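Local coordinates for conserved domain protein (Porphyromonas gingivalis, PDB 3PNN), which probably forms a glycosidic linkage by transferring a sugar from an activated donor, as a cytoplasmic glycosyltransferase with a Rossmann-like alpha/beta/alpha fold, at residues I55-E60 with F81-R86; F9-G14 with N104-M109; G164-G169 with G275-D280. All blocks are in the same frame, centred on the assembly; numbering follows the deposited sequence. Where two conformers were deposited one is given.

Contact 1. Residues I55-E60 with F81-R86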
ATOM      1  N   ILE A  55     -12.243  -2.585   3.940  1.00 24.65           N
ATOM      2  CA  ILE A  55     -12.228  -3.729   4.845  1.00 28.77           C
ATOM      3  C   ILE A  55     -13.183  -4.786   4.287  1.00 29.94           C
ATOM      4  O   ILE A  55     -13.599  -4.691   3.130  1.00 32.20           O
ATOM      5  CB  ILE A  55     -12.665  -3.332   6.276  1.00 24.01           C
ATOM      6  CG1 ILE A  55     -14.103  -2.804   6.289  1.00 28.02           C
ATOM      7  CG2 ILE A  55     -11.706  -2.290   6.886  1.00 23.99           C
ATOM      8  CD1 ILE A  55     -14.717  -2.803   7.714  1.00 34.28           C
ATOM      9  N   ARG A  56     -13.525  -5.795   5.090  1.00 28.24           N
ATOM     10  CA  ARG A  56     -14.570  -6.739   4.695  1.00 28.69           C
ATOM     11  C   ARG A  56     -15.660  -6.782   5.758  1.00 31.21           C
ATOM     12  O   ARG A  56     -15.408  -6.462   6.913  1.00 29.72           O
ATOM     13  CB  ARG A  56     -13.978  -8.129   4.423  1.00 34.52           C
ATOM     14  CG  ARG A  56     -12.788  -8.052   3.472  1.00 34.96           C
ATOM     15  CD  ARG A  56     -12.282  -9.414   2.979  1.00 40.33           C
ATOM     16  NE  ARG A  56     -11.105  -9.203   2.135  1.00 38.55           N
ATOM     17  CZ  ARG A  56      -9.951  -9.858   2.258  1.00 44.33           C
ATOM     18  NH1 ARG A  56      -9.817 -10.828   3.167  1.00 42.45           N
ATOM     19  NH2 ARG A  56      -8.937  -9.560   1.451  1.00 38.96           N
ATOM     20  N   HIS A  57     -16.874  -7.161   5.366  1.00 32.92           N
ATOM     21  CA  HIS A  57     -17.986  -7.183   6.308  1.00 33.85           C
ATOM     22  C   HIS A  57     -17.729  -8.142   7.473  1.00 40.63           C
ATOM     23  O   HIS A  57     -18.203  -7.908   8.579  1.00 40.04           O
ATOM     24  CB  HIS A  57     -19.290  -7.575   5.605  1.00 37.39           C
ATOM     25  CG  HIS A  57     -19.840  -6.502   4.718  1.00 41.94           C
ATOM     26  ND1 HIS A  57     -20.371  -5.329   5.212  1.00 45.64           N
ATOM     27  CD2 HIS A  57     -19.950  -6.428   3.370  1.00 38.46           C
ATOM     28  CE1 HIS A  57     -20.776  -4.575   4.205  1.00 41.94           C
ATOM     29  NE2 HIS A  57     -20.535  -5.219   3.076  1.00 42.21           N
ATOM     30  N   SER A  58     -16.972  -9.209   7.217  1.00 33.45           N
ATOM     31  CA  SER A  58     -16.708 -10.229   8.240  1.00 42.03           C
ATOM     32  C   SER A  58     -16.037  -9.692   9.509  1.00 35.64           C
ATOM     33  O   SER A  58     -16.119 -10.318  10.565  1.00 37.55           O
ATOM     34  CB  SER A  58     -15.881 -11.387   7.666  1.00 47.51           C
ATOM     35  OG  SER A  58     -14.523 -11.026   7.506  1.00 48.02           O
ATOM     36  N   PHE A  59     -15.376  -8.544   9.421  1.00 32.28           N
ATOM     37  CA  PHE A  59     -14.779  -7.958  10.622  1.00 30.20           C
ATOM     38  C   PHE A  59     -15.165  -6.492  10.822  1.00 34.22           C
ATOM     39  O   PHE A  59     -14.479  -5.744  11.512  1.00 31.62           O
ATOM     40  CB  PHE A  59     -13.251  -8.162  10.662  1.00 31.23           C
ATOM     41  CG  PHE A  59     -12.498  -7.552   9.502  1.00 32.10           C
ATOM     42  CD1 PHE A  59     -11.921  -6.306   9.615  1.00 28.48           C
ATOM     43  CD2 PHE A  59     -12.320  -8.256   8.319  1.00 35.89           C
ATOM     44  CE1 PHE A  59     -11.195  -5.747   8.565  1.00 33.56           C
ATOM     45  CE2 PHE A  59     -11.610  -7.705   7.260  1.00 28.81           C
ATOM     46  CZ  PHE A  59     -11.036  -6.448   7.384  1.00 29.24           C
ATOM     47  N   GLU A  60     -16.288  -6.100  10.236  1.00 32.87           N
ATOM     48  CA  GLU A  60     -16.714  -4.712  10.295  1.00 32.48           C
ATOM     49  C   GLU A  60     -17.034  -4.292  11.729  1.00 30.77           C
ATOM     50  O   GLU A  60     -16.643  -3.212  12.167  1.00 29.66           O
ATOM     51  CB  GLU A  60     -17.928  -4.500   9.397  1.00 36.36           C
ATOM     52  CG  GLU A  60     -18.582  -3.154   9.537  1.00 35.61           C
ATOM     53  CD  GLU A  60     -19.870  -3.065   8.732  1.00 40.52           C
ATOM     54  OE1 GLU A  60     -20.290  -4.097   8.155  1.00 40.49           O
ATOM     55  OE2 GLU A  60     -20.459  -1.966   8.674  1.00 36.16           O
ATOM     56  N   PHE A  81     -16.117  -1.753   1.235  1.00 25.20           N
ATOM     57  CA  PHE A  81     -16.059  -3.191   1.504  1.00 28.67           C
ATOM     58  C   PHE A  81     -15.624  -4.021   0.303  1.00 35.01           C
ATOM     59  O   PHE A  81     -16.215  -3.930  -0.773  1.00 31.32           O
ATOM     60  CB  PHE A  81     -17.428  -3.679   2.003  1.00 29.75           C
ATOM     61  CG  PHE A  81     -17.852  -3.017   3.276  1.00 31.32           C
ATOM     62  CD1 PHE A  81     -17.495  -3.554   4.500  1.00 30.39           C
ATOM     63  CD2 PHE A  81     -18.563  -1.824   3.243  1.00 36.70           C
ATOM     64  CE1 PHE A  81     -17.856  -2.922   5.689  1.00 28.62           C
ATOM     65  CE2 PHE A  81     -18.933  -1.189   4.415  1.00 33.36           C
ATOM     66  CZ  PHE A  81     -18.577  -1.742   5.642  1.00 35.88           C
ATOM     67  N   GLN A  82     -14.606  -4.850   0.500  1.00 31.22           N
ATOM     68  CA  GLN A  82     -14.163  -5.757  -0.560  1.00 32.45           C
ATOM     69  C   GLN A  82     -14.835  -7.100  -0.391  1.00 33.22           C
ATOM     70  O   GLN A  82     -14.571  -7.806   0.582  1.00 37.44           O
ATOM     71  CB  GLN A  82     -12.643  -5.949  -0.524  1.00 34.27           C
ATOM     72  CG  GLN A  82     -12.131  -6.908  -1.618  1.00 32.45           C
ATOM     73  CD  GLN A  82     -10.674  -7.333  -1.432  1.00 36.89           C
ATOM     74  OE1 GLN A  82     -10.201  -7.505  -0.305  1.00 35.25           O
ATOM     75  NE2 GLN A  82      -9.966  -7.531  -2.544  1.00 34.36           N
ATOM     76  N   GLU A  83     -15.712  -7.455  -1.331  1.00 32.92           N
ATOM     77  CA  GLU A  83     -16.358  -8.762  -1.319  1.00 37.62           C
ATOM     78  C   GLU A  83     -16.109  -9.502  -2.637  1.00 36.26           C
ATOM     79  O   GLU A  83     -15.885  -8.887  -3.682  1.00 33.09           O
ATOM     80  CB  GLU A  83     -17.860  -8.634  -1.037  1.00 44.41           C
ATOM     81  CG  GLU A  83     -18.214  -7.848   0.241  1.00 48.95           C
ATOM     82  CD  GLU A  83     -17.630  -8.447   1.531  1.00 54.91           C
ATOM     83  OE1 GLU A  83     -17.456  -9.686   1.613  1.00 53.95           O
ATOM     84  OE2 GLU A  83     -17.351  -7.669   2.478  1.00 42.01           O
ATOM     85  N   LEU A  84     -16.152 -10.826  -2.578  1.00 36.02           N
ATOM     86  CA  LEU A  84     -15.872 -11.660  -3.743  1.00 37.96           C
ATOM     87  C   LEU A  84     -16.818 -11.401  -4.914  1.00 40.85           C
ATOM     88  O   LEU A  84     -16.428 -11.540  -6.072  1.00 46.36           O
ATOM     89  CB  LEU A  84     -15.914 -13.143  -3.355  1.00 41.45           C
ATOM     90  CG  LEU A  84     -14.844 -13.649  -2.386  1.00 48.32           C
ATOM     91  CD1 LEU A  84     -15.233 -15.022  -1.830  1.00 50.89           C
ATOM     92  CD2 LEU A  84     -13.481 -13.694  -3.068  1.00 48.24           C
ATOM     93  N   ASP A  85     -18.061 -11.032  -4.611  1.00 37.88           N
ATOM     94  CA  ASP A  85     -19.080 -10.874  -5.646  1.00 43.71           C
ATOM     95  C   ASP A  85     -19.163  -9.453  -6.212  1.00 45.00           C
ATOM     96  O   ASP A  85     -20.027  -9.158  -7.039  1.00 45.72           O
ATOM     97  CB  ASP A  85     -20.457 -11.339  -5.144  1.00 53.82           C
ATOM     98  CG  ASP A  85     -21.007 -10.461  -4.026  1.00 67.00           C
ATOM     99  OD1 ASP A  85     -20.299  -9.536  -3.572  1.00 68.89           O
ATOM    100  OD2 ASP A  85     -22.159 -10.699  -3.596  1.00 70.06           O
ATOM    101  N   ARG A  86     -18.267  -8.575  -5.769  1.00 40.16           N
ATOM    102  CA  ARG A  86     -18.231  -7.214  -6.294  0.51 39.06           C
ATOM    103  C   ARG A  86     -17.418  -7.158  -7.583  1.00 38.07           C
ATOM    104  O   ARG A  86     -16.265  -6.726  -7.595  1.00 35.03           O
ATOM    105  CB  ARG A  86     -17.691  -6.237  -5.250  0.51 42.65           C
ATOM    106  CG  ARG A  86     -18.721  -5.202  -4.819  0.51 53.80           C
ATOM    107  CD  ARG A  86     -19.007  -5.256  -3.324  0.51 54.34           C
ATOM    108  NE  ARG A  86     -19.906  -6.344  -2.948  0.51 63.24           N
ATOM    109  CZ  ARG A  86     -20.519  -6.432  -1.771  0.51 60.86           C
ATOM    110  NH1 ARG A  86     -21.319  -7.456  -1.515  0.51 61.16           N
ATOM    111  NH2 ARG A  86     -20.337  -5.494  -0.852  0.51 55.72           N
TER
HETATM  112  O   HOH W   1     -16.816 -10.529   4.389  1.00 38.87           O
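The tight part of this contact is a pair of rings. H57 lies over one face of F81 in an offset stack, with ring centroids 3.9 Å apart and planes only 6° from parallel. H57 CE1 sits 3.4 Å from F81 CG. ND1 of H57 donates in its ring plane to OE1 of E60, which fixes the ring's rotation. The other E60 oxygen bridges to R64. Beside the stack, I55 CD1 packs 3.7 Å from F81 CE1.

The backbones join at a parallel bridge. Q82 N donates to I55 O at 2.8 Å, nearly along the C=O axis. Next to it, H57 N reaches the syn lone pair of E83 OE2 at 3.0 Å, in a nearly straight bond (171°). R56, extended beyond CG, grips Q82 OE1 side-on with NE (3.1 Å) and NH2 (3.0 Å), both donors lying above the amide plane. R56 NH2 also hydrogen-bonds a glycerol, probably from the crystallisation liquor.

The outer side is looser. E83 OE1 reaches S58 N through a water, and R86, deposited in two conformers, salt-bridges D85 and only skirts H57. The contact sits at the carboxyl ends of parallel strands 50-55 and 77-81, where Rossmann-like folds commonly bind ligands.

Contact 2. Residues F9-G14 with N104-M109; sequences FVLAAG and NHAVLM
Apolar packing joins F9 and V107, which bury the most surface here, with L11 beside them. The three apolar pairs stand 4.0 to 4.3 Å apart, from L11 CD2 with V107 CG2 at the near end to L11 CD2 with A106 CB at the far end. The CG of L11 lies anti to the carbonyl carbon (chi1 -59°), and the CD2 methyl reaches toward the helix. The L11 and V107 side chains cross obliquely. F9 CE2 also lies 4.2 Å from V107 CG1.

The second kind of contact is between the F9 ring and two backbone carbonyls. F9 has CG anti to its backbone N (chi1 -171°), which carries the ring toward the helix. The ring comes edge-on to V107 O, which lies near the ring plane 3.2 Å from CE2 of F9. A106 O is also near, 3.8 Å from F9 CZ. Because A106 O accepts from M109 N, it already has a partner within the helical turn.

The N-to-C directions of strand 9-11 and helix 104-108 differ by 141°, with axes 9.4 Å apart. The strand lies between strands 50-55 and 118-122 and pairs in parallel with both. F9 also touches V52, V54 and F118. I249 of helix 249-259 covers L11 and V107, while the N104 amide on the far side of helix 103-108 is hydrogen-bonded to Y224 and S228 of helix 223-239.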
ATOM      1  N   PHE A   9      -6.229   6.456   1.346  1.00 20.88           N
ATOM      2  CA  PHE A   9      -7.005   5.236   1.121  1.00 22.69           C
ATOM      3  C   PHE A   9      -6.143   4.126   1.690  1.00 23.59           C
ATOM      4  O   PHE A   9      -5.047   3.860   1.187  1.00 24.46           O
ATOM      5  CB  PHE A   9      -7.232   5.057  -0.389  1.00 21.07           C
ATOM      6  CG  PHE A   9      -8.193   3.945  -0.765  1.00 26.23           C
ATOM      7  CD1 PHE A   9      -8.874   3.213   0.193  1.00 29.51           C
ATOM      8  CD2 PHE A   9      -8.429   3.655  -2.111  1.00 31.78           C
ATOM      9  CE1 PHE A   9      -9.771   2.199  -0.170  1.00 29.27           C
ATOM     10  CE2 PHE A   9      -9.321   2.650  -2.473  1.00 27.49           C
ATOM     11  CZ  PHE A   9      -9.989   1.919  -1.491  1.00 23.75           C
ATOM     12  N   VAL A  10      -6.619   3.506   2.766  1.00 22.01           N
ATOM     13  CA  VAL A  10      -5.848   2.483   3.456  1.00 25.93           C
ATOM     14  C   VAL A  10      -6.324   1.072   3.100  1.00 22.31           C
ATOM     15  O   VAL A  10      -7.511   0.729   3.268  1.00 25.99           O
ATOM     16  CB  VAL A  10      -5.905   2.678   4.998  1.00 26.55           C
ATOM     17  CG1 VAL A  10      -5.118   1.575   5.701  1.00 26.32           C
ATOM     18  CG2 VAL A  10      -5.376   4.072   5.395  1.00 24.16           C
ATOM     19  N   LEU A  11      -5.402   0.247   2.601  1.00 21.76           N
ATOM     20  CA  LEU A  11      -5.723  -1.145   2.266  1.00 25.62           C
ATOM     21  C   LEU A  11      -5.790  -2.012   3.526  1.00 29.86           C
ATOM     22  O   LEU A  11      -4.781  -2.550   3.978  1.00 26.62           O
ATOM     23  CB  LEU A  11      -4.688  -1.716   1.293  1.00 27.03           C
ATOM     24  CG  LEU A  11      -4.559  -0.958  -0.027  1.00 32.39           C
ATOM     25  CD1 LEU A  11      -3.509  -1.635  -0.901  1.00 36.94           C
ATOM     26  CD2 LEU A  11      -5.909  -0.906  -0.745  1.00 32.84           C
ATOM     27  N   ALA A  12      -6.990  -2.155   4.077  1.00 24.93           N
ATOM     28  CA  ALA A  12      -7.167  -2.827   5.361  1.00 27.73           C
ATOM     29  C   ALA A  12      -7.970  -4.127   5.254  1.00 29.40           C
ATOM     30  O   ALA A  12      -8.425  -4.685   6.254  1.00 29.34           O
ATOM     31  CB  ALA A  12      -7.817  -1.869   6.362  1.00 25.45           C
ATOM     32  N   ALA A  13      -8.127  -4.628   4.037  1.00 29.17           N
ATOM     33  CA  ALA A  13      -9.040  -5.733   3.805  1.00 31.82           C
ATOM     34  C   ALA A  13      -8.472  -7.045   4.344  1.00 28.52           C
ATOM     35  O   ALA A  13      -9.207  -8.004   4.555  1.00 31.02           O
ATOM     36  CB  ALA A  13      -9.361  -5.839   2.325  1.00 31.32           C
ATOM     37  N   GLY A  14      -7.161  -7.065   4.582  1.00 28.76           N
ATOM     38  CA  GLY A  14      -6.488  -8.255   5.077  1.00 35.77           C
ATOM     39  C   GLY A  14      -6.408  -8.360   6.594  1.00 42.81           C
ATOM     40  O   GLY A  14      -5.771  -9.281   7.116  1.00 38.44           O
ATOM     41  N   ASN A 104      -5.559  -4.654  -6.173  1.00 29.73           N
ATOM     42  CA  ASN A 104      -6.158  -3.657  -7.058  1.00 29.42           C
ATOM     43  C   ASN A 104      -7.686  -3.836  -7.126  1.00 31.04           C
ATOM     44  O   ASN A 104      -8.398  -2.891  -7.433  1.00 31.12           O
ATOM     45  CB  ASN A 104      -5.491  -3.620  -8.445  1.00 27.20           C
ATOM     46  CG  ASN A 104      -5.506  -2.225  -9.069  1.00 35.61           C
ATOM     47  OD1 ASN A 104      -6.565  -1.651  -9.318  1.00 41.36           O
ATOM     48  ND2 ASN A 104      -4.328  -1.688  -9.346  1.00 38.27           N
ATOM     49  N   HIS A 105      -8.191  -5.026  -6.788  1.00 28.98           N
ATOM     50  CA  HIS A 105      -9.644  -5.188  -6.629  1.00 30.42           C
ATOM     51  C   HIS A 105     -10.114  -4.453  -5.359  1.00 32.47           C
ATOM     52  O   HIS A 105     -11.148  -3.793  -5.355  1.00 30.42           O
ATOM     53  CB  HIS A 105     -10.057  -6.662  -6.592  1.00 33.76           C
ATOM     54  CG  HIS A 105     -11.505  -6.883  -6.266  1.00 31.52           C
ATOM     55  ND1 HIS A 105     -11.933  -7.333  -5.033  1.00 35.15           N
ATOM     56  CD2 HIS A 105     -12.624  -6.723  -7.014  1.00 31.57           C
ATOM     57  CE1 HIS A 105     -13.251  -7.438  -5.036  1.00 33.70           C
ATOM     58  NE2 HIS A 105     -13.695  -7.077  -6.227  1.00 31.62           N
ATOM     59  N   ALA A 106      -9.335  -4.566  -4.290  1.00 29.13           N
ATOM     60  CA  ALA A 106      -9.574  -3.773  -3.084  1.00 28.40           C
ATOM     61  C   ALA A 106      -9.602  -2.268  -3.382  1.00 29.06           C
ATOM     62  O   ALA A 106     -10.466  -1.549  -2.879  1.00 26.67           O
ATOM     63  CB  ALA A 106      -8.531  -4.097  -2.024  1.00 23.75           C
ATOM     64  N   VAL A 107      -8.668  -1.785  -4.201  1.00 24.03           N
ATOM     65  CA  VAL A 107      -8.663  -0.379  -4.588  1.00 22.95           C
ATOM     66  C   VAL A 107      -9.958   0.023  -5.311  1.00 28.50           C
ATOM     67  O   VAL A 107     -10.528   1.089  -5.049  1.00 27.55           O
ATOM     68  CB  VAL A 107      -7.439  -0.028  -5.491  1.00 28.96           C
ATOM     69  CG1 VAL A 107      -7.591   1.370  -6.076  1.00 27.68           C
ATOM     70  CG2 VAL A 107      -6.137  -0.119  -4.688  1.00 31.31           C
ATOM     71  N   LEU A 108     -10.415  -0.822  -6.229  1.00 27.75           N
ATOM     72  CA  LEU A 108     -11.656  -0.552  -6.958  1.00 26.61           C
ATOM     73  C   LEU A 108     -12.848  -0.302  -6.025  1.00 30.73           C
ATOM     74  O   LEU A 108     -13.805   0.365  -6.403  1.00 29.10           O
ATOM     75  CB  LEU A 108     -11.988  -1.698  -7.920  1.00 26.51           C
ATOM     76  CG  LEU A 108     -11.241  -1.666  -9.255  1.00 30.78           C
ATOM     77  CD1 LEU A 108     -11.471  -2.948 -10.020  1.00 37.06           C
ATOM     78  CD2 LEU A 108     -11.692  -0.451 -10.079  1.00 32.49           C
HETATM   79  N   MSE A 109     -12.799  -0.833  -4.809  1.00 27.62           N
HETATM   80  CA  MSE A 109     -13.915  -0.649  -3.870  1.00 24.56           C
HETATM   81  C   MSE A 109     -14.100   0.827  -3.454  1.00 31.10           C
HETATM   82  O   MSE A 109     -15.186   1.224  -3.001  1.00 28.21           O
HETATM   83  CB  MSE A 109     -13.732  -1.522  -2.620  1.00 26.61           C
HETATM   84  CG  MSE A 109     -13.649  -3.034  -2.920  1.00 27.80           C
HETATM   85 SE   MSE A 109     -15.207  -3.814  -3.790  0.70 33.25          SE
HETATM   86  CE  MSE A 109     -14.568  -3.641  -5.640  1.00 28.96           C
TER

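Contact 3. Residues G164-G169 with G275-D280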
ATOM      1  N   GLY A 164      15.198 -13.682   6.587  1.00 42.89           N
ATOM      2  CA  GLY A 164      14.813 -14.376   5.371  1.00 44.61           C
ATOM      3  C   GLY A 164      14.568 -13.417   4.224  1.00 49.95           C
ATOM      4  O   GLY A 164      14.773 -12.209   4.357  1.00 42.03           O
ATOM      5  N   GLY A 165      14.113 -13.951   3.097  1.00 51.12           N
ATOM      6  CA  GLY A 165      13.889 -13.136   1.921  1.00 47.10           C
ATOM      7  C   GLY A 165      12.654 -12.274   2.019  1.00 46.50           C
ATOM      8  O   GLY A 165      11.714 -12.594   2.752  1.00 43.46           O
ATOM      9  N   VAL A 166      12.654 -11.170   1.279  1.00 38.49           N
ATOM     10  CA  VAL A 166      11.480 -10.320   1.197  1.00 35.71           C
ATOM     11  C   VAL A 166      11.016 -10.181  -0.246  1.00 37.18           C
ATOM     12  O   VAL A 166      11.770 -10.440  -1.177  1.00 39.55           O
ATOM     13  CB  VAL A 166      11.731  -8.923   1.801  1.00 35.65           C
ATOM     14  CG1 VAL A 166      12.083  -9.050   3.284  1.00 38.64           C
ATOM     15  CG2 VAL A 166      12.838  -8.195   1.046  1.00 35.46           C
ATOM     16  N   SER A 167       9.768  -9.775  -0.416  1.00 42.29           N
ATOM     17  CA  SER A 167       9.206  -9.564  -1.734  1.00 45.71           C
ATOM     18  C   SER A 167       9.015  -8.065  -1.931  1.00 40.48           C
ATOM     19  O   SER A 167       8.426  -7.389  -1.087  1.00 36.57           O
ATOM     20  CB  SER A 167       7.880 -10.317  -1.858  1.00 49.54           C
ATOM     21  OG  SER A 167       7.259 -10.073  -3.103  1.00 49.40           O
ATOM     22  N   ARG A 168       9.530  -7.545  -3.045  1.00 39.23           N
ATOM     23  CA  ARG A 168       9.539  -6.104  -3.298  1.00 36.12           C
ATOM     24  C   ARG A 168       9.171  -5.799  -4.748  1.00 37.10           C
ATOM     25  O   ARG A 168       9.545  -6.539  -5.653  1.00 38.65           O
ATOM     26  CB  ARG A 168      10.933  -5.532  -3.003  1.00 33.89           C
ATOM     27  CG  ARG A 168      11.405  -5.718  -1.576  1.00 36.07           C
ATOM     28  CD  ARG A 168      10.668  -4.764  -0.649  1.00 35.07           C
ATOM     29  NE  ARG A 168      11.004  -4.953   0.762  1.00 33.21           N
ATOM     30  CZ  ARG A 168      10.177  -5.492   1.661  1.00 41.53           C
ATOM     31  NH1 ARG A 168       8.969  -5.916   1.292  1.00 36.29           N
ATOM     32  NH2 ARG A 168      10.553  -5.605   2.934  1.00 38.28           N
ATOM     33  N   GLY A 169       8.436  -4.714  -4.965  1.00 35.11           N
ATOM     34  CA  GLY A 169       8.228  -4.218  -6.315  1.00 32.62           C
ATOM     35  C   GLY A 169       9.500  -3.547  -6.806  1.00 35.31           C
ATOM     36  O   GLY A 169       9.794  -2.410  -6.426  1.00 29.80           O
ATOM     37  N   GLY A 275       8.844  -2.474   9.101  1.00 28.30           N
ATOM     38  CA  GLY A 275       7.702  -3.354   9.151  1.00 32.81           C
ATOM     39  C   GLY A 275       8.158  -4.711   9.617  1.00 33.88           C
ATOM     40  O   GLY A 275       9.357  -5.009   9.645  1.00 28.39           O
ATOM     41  N   VAL A 276       7.194  -5.531  10.008  1.00 30.52           N
ATOM     42  CA  VAL A 276       7.498  -6.842  10.550  1.00 35.97           C
ATOM     43  C   VAL A 276       7.258  -7.870   9.461  1.00 38.13           C
ATOM     44  O   VAL A 276       6.117  -8.223   9.184  1.00 39.20           O
ATOM     45  CB  VAL A 276       6.611  -7.150  11.768  1.00 33.56           C
ATOM     46  CG1 VAL A 276       6.892  -8.568  12.318  1.00 34.03           C
ATOM     47  CG2 VAL A 276       6.797  -6.102  12.849  1.00 31.20           C
ATOM     48  N   THR A 277       8.326  -8.329   8.818  1.00 36.35           N
ATOM     49  CA  THR A 277       8.192  -9.379   7.806  1.00 39.33           C
ATOM     50  C   THR A 277       8.201 -10.749   8.469  1.00 42.04           C
ATOM     51  O   THR A 277       7.361 -11.598   8.184  1.00 47.20           O
ATOM     52  CB  THR A 277       9.315  -9.310   6.745  1.00 39.62           C
ATOM     53  OG1 THR A 277       9.445  -7.967   6.276  1.00 44.23           O
ATOM     54  CG2 THR A 277       8.994 -10.220   5.569  1.00 46.72           C
ATOM     55  N   TYR A 278       9.168 -10.955   9.355  1.00 39.17           N
ATOM     56  CA  TYR A 278       9.281 -12.184  10.121  1.00 36.98           C
ATOM     57  C   TYR A 278       9.148 -11.808  11.586  1.00 38.66           C
ATOM     58  O   TYR A 278       9.513 -10.696  11.973  1.00 33.14           O
ATOM     59  CB  TYR A 278      10.642 -12.843   9.885  1.00 35.16           C
ATOM     60  CG  TYR A 278      10.862 -13.301   8.461  1.00 40.32           C
ATOM     61  CD1 TYR A 278      10.449 -14.564   8.045  1.00 44.22           C
ATOM     62  CD2 TYR A 278      11.476 -12.466   7.526  1.00 38.05           C
ATOM     63  CE1 TYR A 278      10.645 -14.992   6.741  1.00 48.53           C
ATOM     64  CE2 TYR A 278      11.678 -12.884   6.218  1.00 42.18           C
ATOM     65  CZ  TYR A 278      11.260 -14.147   5.832  1.00 49.75           C
ATOM     66  OH  TYR A 278      11.454 -14.566   4.537  1.00 50.52           O
ATOM     67  N   SER A 279       8.638 -12.725  12.402  1.00 37.96           N
ATOM     68  CA  SER A 279       8.394 -12.421  13.817  1.00 37.11           C
ATOM     69  C   SER A 279       9.654 -11.890  14.503  1.00 34.14           C
ATOM     70  O   SER A 279       9.585 -10.975  15.328  1.00 36.40           O
ATOM     71  CB  SER A 279       7.819 -13.649  14.559  1.00 39.19           C
ATOM     72  OG  SER A 279       8.718 -14.747  14.517  1.00 42.87           O
ATOM     73  N   ASP A 280      10.806 -12.452  14.152  1.00 31.45           N
ATOM     74  CA  ASP A 280      12.088 -11.998  14.688  1.00 33.09           C
ATOM     75  C   ASP A 280      12.408 -10.530  14.377  1.00 36.74           C
ATOM     76  O   ASP A 280      13.246  -9.925  15.049  1.00 40.56           O
ATOM     77  CB  ASP A 280      13.230 -12.888  14.177  1.00 48.95           C
ATOM     78  CG  ASP A 280      13.437 -14.132  15.034  1.00 66.69           C
ATOM     79  OD1 ASP A 280      13.000 -14.132  16.206  1.00 68.38           O
ATOM     80  OD2 ASP A 280      14.050 -15.106  14.538  1.00 68.90           O
TER
HETATM   81  O   HOH W   2       8.027  -6.944   4.108  1.00 42.90           O
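One direct hydrogen bond holds the two segments together. The phenol OH of Y278 donates to G165 O at 2.7 Å. It approaches in the carbonyl plane, on a lone pair, with a C=O...OH angle of 131°. Chi1 of -64° sets CG anti to the carbonyl carbon and directs the ring at the glycines. G165 N is also close to the hydroxyl, but its angle is too poor for a bond.

Van der Waals contact surrounds this bond. The tip of the ring rests on bare backbone, with Y278 OH 3.3 Å from G164 C and Y278 CE2 3.6 Å from the same carbon. G164 has no side chain, so the phenol can lie directly against the chain. Further along, V166 CG1 meets T277 CG2 at 4.0 Å, the two side chains crossing at about a right angle. CG2 of T277 is anti to its backbone N, which puts it on the V166 side.

The third link runs through water. One water accepts from R168 NH2 at 3.1 Å and is hydrogen-bonded to T277 OG1 at 2.8 Å. R168 NH2 also donates to T159 O, and R168 NH1 bonds weakly to S167 O. One face of the guanidinium lies on V166 CB, 3.7 Å above the plane, and W273 makes a cation-pi contact with the group.

D281 anchors the loop by accepting from Y278 N. The chemistry thus implies a mostly polar, lightly packed seam. No acid of either segment is bonded to R168. Its charge is probably balanced by neutral partners, so that T159 O, the water and the W273 ring satisfy the buried guanidinium.

Overall arrangement
From the N terminus, strand 7-11 enters first and opens contact 2, which closes only at helix 103-108. Contact 1 forms within that long loop, where the ends of strands 50-55 and 77-81 come together. The two touch: H105 takes up Q82 and R86 O, and R56 packs on A13. Together they tie the parallel strands to the helix beside them. Contact 3 comes later and in series. It closes a loop from strand 166-173 to the segment before helix 282-294, joining the antiparallel strands to the C-terminal part. Its centre is about 21 Å from that of contact 2 and about 26 Å from that of contact 1.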